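Local coordinates for protein piwi (Drosophila melanogaster, PDB 6KR6), which binds piRNAs directly and represses transposable elements through the piRNA pathway, as an Argonaute-family protein of the Piwi subfamily, at residues 599-604 with 640-645; 574-579 with 631-636; 669-674 with 686-691. All blocks are in the same frame, centred on the assembly; numbering follows the deposited sequence.

Contact 1 of 3, residues 599-604 with 640-645; sequences SMDLQQ and HRKLPS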
# COMPACT_ATOMS: atom_id res chain seq x y z
N SER A 599 19.13 12.59 -0.92
CA SER A 599 20.39 12.51 -1.63
C SER A 599 21.05 13.89 -1.68
O SER A 599 20.44 14.91 -1.37
CB SER A 599 20.19 11.97 -3.04
OG SER A 599 19.86 13.01 -3.95
N MET A 600 22.33 13.90 -2.09
CA MET A 600 23.15 15.12 -2.07
C MET A 600 23.90 15.25 -3.39
O MET A 600 25.12 15.09 -3.43
CB MET A 600 24.11 15.11 -0.88
CG MET A 600 23.45 14.90 0.46
SD MET A 600 23.91 16.18 1.63
CE MET A 600 22.39 16.33 2.55
N ASP A 601 23.17 15.54 -4.46
CA ASP A 601 23.76 15.78 -5.78
C ASP A 601 24.66 14.60 -6.17
O ASP A 601 25.89 14.67 -6.12
CB ASP A 601 24.52 17.10 -5.79
CG ASP A 601 24.83 17.60 -7.20
OD1 ASP A 601 24.43 16.92 -8.17
OD2 ASP A 601 25.46 18.67 -7.32
N LEU A 602 23.99 13.51 -6.56
CA LEU A 602 24.64 12.21 -6.68
C LEU A 602 25.78 12.20 -7.70
O LEU A 602 26.65 11.34 -7.62
CB LEU A 602 23.60 11.15 -7.03
CG LEU A 602 22.50 11.00 -5.99
CD1 LEU A 602 21.43 10.02 -6.46
CD2 LEU A 602 23.09 10.55 -4.66
N GLN A 603 25.79 13.14 -8.64
CA GLN A 603 26.87 13.16 -9.63
C GLN A 603 28.19 13.64 -9.04
O GLN A 603 29.24 13.40 -9.64
CB GLN A 603 26.48 14.02 -10.83
CG GLN A 603 26.23 15.48 -10.53
CD GLN A 603 25.88 16.28 -11.78
OE1 GLN A 603 25.91 17.51 -11.77
NE2 GLN A 603 25.55 15.57 -12.85
N GLN A 604 28.16 14.30 -7.88
CA GLN A 604 29.38 14.73 -7.20
C GLN A 604 29.54 14.01 -5.86
O GLN A 604 30.48 13.22 -5.70
CB GLN A 604 29.38 16.25 -6.99
CG GLN A 604 29.66 17.06 -8.24
CD GLN A 604 29.95 18.51 -7.91
OE1 GLN A 604 30.17 18.86 -6.75
NE2 GLN A 604 29.95 19.36 -8.93
N HIS A 640 27.75 21.36 0.22
CA HIS A 640 27.94 21.87 -1.13
C HIS A 640 28.08 23.39 -1.21
O HIS A 640 28.23 23.92 -2.31
CB HIS A 640 26.79 21.42 -2.04
CG HIS A 640 26.87 19.99 -2.45
ND1 HIS A 640 27.31 19.60 -3.70
CD2 HIS A 640 26.57 18.85 -1.78
CE1 HIS A 640 27.28 18.28 -3.78
NE2 HIS A 640 26.84 17.80 -2.63
N ARG A 641 28.02 24.10 -0.07
CA ARG A 641 28.09 25.56 -0.04
C ARG A 641 27.01 26.20 -0.92
O ARG A 641 27.18 27.32 -1.41
CB ARG A 641 29.47 26.06 -0.45
N LYS A 642 25.90 25.49 -1.11
CA LYS A 642 24.79 25.97 -1.93
C LYS A 642 23.60 25.03 -1.73
O LYS A 642 23.77 23.86 -1.38
CB LYS A 642 25.16 26.04 -3.41
CG LYS A 642 25.61 24.72 -4.03
CD LYS A 642 26.13 24.94 -5.44
CE LYS A 642 26.82 23.69 -5.99
NZ LYS A 642 25.86 22.72 -6.59
N LEU A 643 22.41 25.56 -1.94
CA LEU A 643 21.18 24.78 -1.88
C LEU A 643 20.95 24.05 -3.20
O LEU A 643 21.52 24.42 -4.23
CB LEU A 643 20.00 25.69 -1.55
CG LEU A 643 19.97 26.30 -0.15
CD1 LEU A 643 18.71 27.12 0.05
CD2 LEU A 643 20.09 25.22 0.90
N PRO A 644 20.12 23.00 -3.20
CA PRO A 644 19.89 22.27 -4.44
C PRO A 644 19.01 23.05 -5.40
O PRO A 644 18.12 23.80 -5.00
CB PRO A 644 19.20 20.98 -3.97
CG PRO A 644 18.54 21.36 -2.70
CD PRO A 644 19.42 22.38 -2.05
N SER A 645 19.26 22.86 -6.70
CA SER A 645 18.51 23.56 -7.73
C SER A 645 17.19 22.86 -8.04
O SER A 645 16.18 23.52 -8.31
CB SER A 645 19.35 23.70 -9.00
OG SER A 645 20.57 24.37 -8.73

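Contact 2 of 3, residues 574-579 with 631-636; sequences GLMTIG and KALRQY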
# COMPACT_ATOMS: atom_id res chain seq x y z
N GLY A 574 22.71 19.49 -9.46
CA GLY A 574 22.07 20.07 -8.29
C GLY A 574 20.71 19.48 -7.95
O GLY A 574 19.80 20.22 -7.57
N LEU A 575 20.56 18.17 -8.08
CA LEU A 575 19.30 17.49 -7.79
C LEU A 575 19.38 16.80 -6.44
O LEU A 575 20.34 16.06 -6.17
CB LEU A 575 18.96 16.48 -8.89
CG LEU A 575 17.98 15.36 -8.53
CD1 LEU A 575 16.61 15.92 -8.14
CD2 LEU A 575 17.85 14.38 -9.68
N MET A 576 18.39 17.04 -5.60
CA MET A 576 18.23 16.35 -4.33
C MET A 576 16.96 15.52 -4.39
O MET A 576 15.87 16.06 -4.59
CB MET A 576 18.18 17.35 -3.17
CG MET A 576 17.54 16.82 -1.90
SD MET A 576 18.04 17.84 -0.49
CE MET A 576 16.75 17.47 0.69
N THR A 577 17.11 14.21 -4.23
CA THR A 577 15.98 13.29 -4.23
C THR A 577 15.60 12.97 -2.80
O THR A 577 16.46 12.55 -2.01
CB THR A 577 16.31 12.01 -4.99
OG1 THR A 577 16.97 12.33 -6.22
CG2 THR A 577 15.04 11.24 -5.31
N ILE A 578 14.33 13.16 -2.45
CA ILE A 578 13.84 12.93 -1.10
C ILE A 578 12.85 11.77 -1.13
O ILE A 578 11.98 11.70 -2.01
CB ILE A 578 13.18 14.18 -0.49
CG1 ILE A 578 14.08 15.40 -0.65
CG2 ILE A 578 12.89 13.95 0.98
CD1 ILE A 578 13.44 16.67 -0.12
N GLY A 579 13.00 10.87 -0.17
CA GLY A 579 12.00 9.85 0.09
C GLY A 579 11.50 9.99 1.52
O GLY A 579 12.22 10.47 2.40
N LYS A 631 16.36 20.20 7.95
CA LYS A 631 17.64 19.59 8.30
C LYS A 631 18.36 19.06 7.07
O LYS A 631 19.57 19.23 6.92
CB LYS A 631 17.43 18.46 9.32
CG LYS A 631 16.87 18.92 10.66
CD LYS A 631 16.60 17.74 11.57
CE LYS A 631 17.89 17.06 12.00
NZ LYS A 631 17.64 15.95 12.97
N ALA A 632 17.61 18.41 6.17
CA ALA A 632 18.22 17.89 4.95
C ALA A 632 18.79 19.01 4.09
O ALA A 632 19.92 18.90 3.59
CB ALA A 632 17.19 17.07 4.17
N LEU A 633 18.04 20.10 3.92
CA LEU A 633 18.54 21.22 3.12
C LEU A 633 19.77 21.85 3.77
O LEU A 633 20.72 22.25 3.08
CB LEU A 633 17.44 22.26 2.93
CG LEU A 633 16.27 21.84 2.04
CD1 LEU A 633 15.24 22.96 1.95
CD2 LEU A 633 16.78 21.46 0.66
N ARG A 634 19.77 21.97 5.10
CA ARG A 634 20.91 22.54 5.80
C ARG A 634 22.15 21.69 5.62
O ARG A 634 23.24 22.21 5.36
CB ARG A 634 20.58 22.70 7.29
N GLN A 635 22.01 20.36 5.74
CA GLN A 635 23.14 19.47 5.50
C GLN A 635 23.63 19.59 4.06
O GLN A 635 24.84 19.58 3.80
CB GLN A 635 22.76 18.03 5.82
CG GLN A 635 23.89 17.02 5.66
CD GLN A 635 24.85 17.03 6.82
OE1 GLN A 635 24.56 17.56 7.89
NE2 GLN A 635 26.02 16.43 6.62
N TYR A 636 22.70 19.71 3.11
CA TYR A 636 23.08 19.84 1.71
C TYR A 636 23.91 21.10 1.48
O TYR A 636 24.92 21.06 0.77
CB TYR A 636 21.84 19.85 0.82
CG TYR A 636 22.13 19.81 -0.67
CD1 TYR A 636 22.41 20.98 -1.37
CD2 TYR A 636 22.11 18.62 -1.37
CE1 TYR A 636 22.68 20.95 -2.72
CE2 TYR A 636 22.37 18.58 -2.73
CZ TYR A 636 22.65 19.76 -3.40
OH TYR A 636 22.91 19.74 -4.75

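Contact 3 of 3, residues 669-674 with 686-691; sequences DIIEKL and PQLAYI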
# COMPACT_ATOMS: atom_id res chain seq x y z
N ASP A 669 2.14 23.46 2.04
CA ASP A 669 3.10 23.81 3.08
C ASP A 669 4.53 23.65 2.58
O ASP A 669 5.40 24.48 2.89
CB ASP A 669 2.86 22.97 4.33
CG ASP A 669 1.70 23.48 5.16
OD1 ASP A 669 1.65 24.70 5.44
OD2 ASP A 669 0.83 22.67 5.54
N ILE A 670 4.78 22.62 1.77
CA ILE A 670 6.12 22.38 1.24
C ILE A 670 6.55 23.54 0.36
O ILE A 670 7.67 24.05 0.48
CB ILE A 670 6.17 21.05 0.48
CG1 ILE A 670 6.26 19.87 1.45
CG2 ILE A 670 7.32 21.04 -0.53
CD1 ILE A 670 6.99 20.19 2.73
N ILE A 671 5.66 23.99 -0.54
CA ILE A 671 6.03 25.05 -1.46
C ILE A 671 6.22 26.37 -0.72
O ILE A 671 7.18 27.11 -0.98
CB ILE A 671 4.97 25.17 -2.58
CG1 ILE A 671 5.02 23.92 -3.46
CG2 ILE A 671 5.20 26.41 -3.41
CD1 ILE A 671 4.07 23.97 -4.64
N GLU A 672 5.32 26.68 0.22
CA GLU A 672 5.46 27.93 0.97
C GLU A 672 6.75 27.94 1.79
O GLU A 672 7.48 28.94 1.81
CB GLU A 672 4.25 28.14 1.88
CG GLU A 672 3.00 28.55 1.12
CD GLU A 672 3.26 29.70 0.17
OE1 GLU A 672 3.82 30.73 0.62
OE2 GLU A 672 2.91 29.58 -1.02
N LYS A 673 7.06 26.82 2.45
CA LYS A 673 8.25 26.77 3.28
C LYS A 673 9.53 26.64 2.46
O LYS A 673 10.59 27.08 2.93
CB LYS A 673 8.10 25.62 4.28
CG LYS A 673 6.94 25.87 5.24
CD LYS A 673 6.60 24.67 6.10
CE LYS A 673 5.35 24.97 6.93
NZ LYS A 673 5.15 24.00 8.04
N LEU A 674 9.47 26.12 1.23
CA LEU A 674 10.62 26.20 0.34
C LEU A 674 10.86 27.63 -0.10
O LEU A 674 12.01 28.09 -0.15
CB LEU A 674 10.41 25.30 -0.88
CG LEU A 674 10.62 23.79 -0.70
CD1 LEU A 674 10.64 23.09 -2.05
CD2 LEU A 674 11.89 23.51 0.08
N PRO A 686 13.16 26.51 -5.58
CA PRO A 686 13.71 25.60 -6.59
C PRO A 686 12.61 24.90 -7.38
O PRO A 686 11.43 24.90 -7.01
CB PRO A 686 14.50 24.60 -5.75
CG PRO A 686 13.69 24.49 -4.50
CD PRO A 686 13.10 25.87 -4.25
N GLN A 687 13.04 24.28 -8.48
CA GLN A 687 12.15 23.40 -9.23
C GLN A 687 11.80 22.19 -8.39
O GLN A 687 12.68 21.50 -7.86
CB GLN A 687 12.83 22.97 -10.53
CG GLN A 687 13.16 24.12 -11.47
CD GLN A 687 13.83 23.65 -12.75
OE1 GLN A 687 14.50 22.62 -12.77
NE2 GLN A 687 13.65 24.41 -13.83
N LEU A 688 10.50 21.93 -8.25
CA LEU A 688 10.00 20.91 -7.34
C LEU A 688 9.10 19.93 -8.08
O LEU A 688 8.22 20.34 -8.84
CB LEU A 688 9.23 21.54 -6.18
CG LEU A 688 8.43 20.58 -5.29
CD1 LEU A 688 9.35 19.64 -4.54
CD2 LEU A 688 7.52 21.34 -4.34
N ALA A 689 9.33 18.64 -7.85
CA ALA A 689 8.44 17.57 -8.31
C ALA A 689 7.98 16.79 -7.09
O ALA A 689 8.81 16.27 -6.33
CB ALA A 689 9.14 16.65 -9.31
N TYR A 690 6.67 16.73 -6.88
CA TYR A 690 6.07 16.02 -5.76
C TYR A 690 5.30 14.83 -6.32
O TYR A 690 4.28 15.01 -6.99
CB TYR A 690 5.16 16.94 -4.95
CG TYR A 690 4.68 16.33 -3.65
CD1 TYR A 690 3.53 15.56 -3.61
CD2 TYR A 690 5.37 16.55 -2.46
CE1 TYR A 690 3.08 15.00 -2.42
CE2 TYR A 690 4.93 16.00 -1.27
CZ TYR A 690 3.79 15.23 -1.26
OH TYR A 690 3.34 14.67 -0.08
N ILE A 691 5.78 13.62 -6.04
CA ILE A 691 5.22 12.40 -6.60
C ILE A 691 4.78 11.50 -5.46
O ILE A 691 5.55 11.27 -4.51
CB ILE A 691 6.24 11.67 -7.50
CG1 ILE A 691 6.82 12.64 -8.53
CG2 ILE A 691 5.59 10.49 -8.20
CD1 ILE A 691 7.92 12.04 -9.36

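Contact 1 of 3, residues 599-604 with 640-645
H640 donates from NE2 to the backbone oxygen of M600, a weak hydrogen bond of 3.3 Å between H640 NE2 and M600 O whose N-H...O angle is only 130°. A carbonyl can only accept, and histidine suits the place because a flat ring at the end of a helix offers an N-H to it while still packing against carbon. That packing comes from D601: its CB lies 3.6 Å from CE1 of H640, next to the donor nitrogen. The carboxylate of D601 is tilted 34° to the imidazole plane. Its OD1 makes a weak hydrogen bond to the amide of G574, while OD2 faces K642, with OD2 and NZ 4.1 Å apart. This is a nearness of opposite charges and not a salt bridge. The K642 chain is turned at its last torsion (chi4 85°), which places NZ. Farther out, the OE1 of Q604 approaches H640 CE1 at 4.2 Å, so a long polar residue borders the ring where the surface begins. The imidazole also stacks with Y636, one turn earlier on helix 625-640, and R641 then leaves the helix with a positive phi. The contact thus joins the turn after strand 592-599 to the end of that helix in the PIWI domain. Its chemistry is one weak, bent hydrogen bond and a pair of opposite charges that stop short of a salt bridge; the D601 carboxylate, with OD2 near ND1, could stabilise a protonated imidazole, an effect the amine of K642 beside the same oxygen would partly offset.

Contact 2 of 3, residues 574-579 with 631-636
In the RNase H-like core of the PIWI domain, helix 625-640 packs on strand 575-584, and M576 reaches from strand to helix to meet A632, L633 and Y636. The strand segment 575-579 and the helix segment 631-636 run nearly antiparallel, at 150°, with axes 11.1 Å apart. A long unbranched side chain spans this distance: the CG of M576 is anti to the backbone N (chi1 159°) and the chain continues extended, carrying its methyl to the helix. There CE rests 3.5 Å from A632 CB, where the short A632 side chain lets the methyl come close to the helix, and 4.0 Å from L633 CD2, the leucine crossing the methionine at about a right angle. The sulfur makes a Met-aromatic contact with Y636, approaching the ring obliquely with SD 5.0 Å from the centroid. The tyrosine extends to the start of the strand, its OH 3.7 Å from the CA of G574, whose positive phi suits a residue without a side chain. A598 and L596 of strand 592-599 add to the apolar surroundings. No hydrogen bond spans the interface, so cohesion here comes from dispersion and the weak sulfur-aromatic attraction of a buried, almost wholly apolar seam.

Contact 3 of 3, residues 669-674 with 686-691
The amide of L674 donates to the carbonyl of I670, 2.8 Å from L674 N to I670 O, a helical bond that spaces these two residues one turn apart on the same face of helix 659-680. Both turn their side chains to the strand that begins at 687, and what they meet there is carbon alone; no hydrogen bond crosses the interface. L688 carries the contact. Its CG stands anti to the backbone N (chi1 169°), and from there the CD2 branch meets three helical side chains. L688 CD2 lies 3.7 Å from CG1 of I671 and 3.8 Å from CG2 of I670, whose side chain crosses the leucine at about a right angle. The third neighbour is L674, whose CD1 is 4.2 Å from L688 CD2. The same CD1 lies 4.2 Å from CG of P686, so L674 bridges the leucine and the proline at the strand's entrance. The isoleucines, branched at CB, offer CG2 of I670 and CG1 of I671 as carbon surface to the leucine methyl, and the compact proline ring packs on L674 just before the strand begins, and also touches Y678 farther along the helix.

Helix segment 669-674 and strand segment 687-691 run nearly antiparallel, at 161°, their axes 10.8 Å apart. This is the return of a crossover of the RNase H-like fold: strand 646-652, then helix 659-680, then strand 687-695, parallel to the first. Y690 continues along the strand, sending its OH to a hydrogen bond with E666, one turn before I670 in helix 659-680, while its ring meets F649 of the adjoining strand. On another flank, helix 625-640 covers I670 with L625 and I629, and L674 with W626, packing the two helices together beside the sheet.

In the fold
Contacts 2 and 3 are buried helix-on-strand seams of the same RNase H-like core, each apolar and without a hydrogen bond across it; contact 1 lies at the margin, partly open to solvent, and relies on polar and charged groups. Helix 625-640 supplies contact 2 from its middle and contact 1 from its end, and strands 575-584 and 592-599 are tied by the probable hydrogen bond from S599 N to T577 O. The helices of contacts 2 and 3 meet through L633 CD1 and L674 CD2, 3.9 Å apart. The loop of contact 1 leads into strand 646-652, which pairs with the strands of both other contacts.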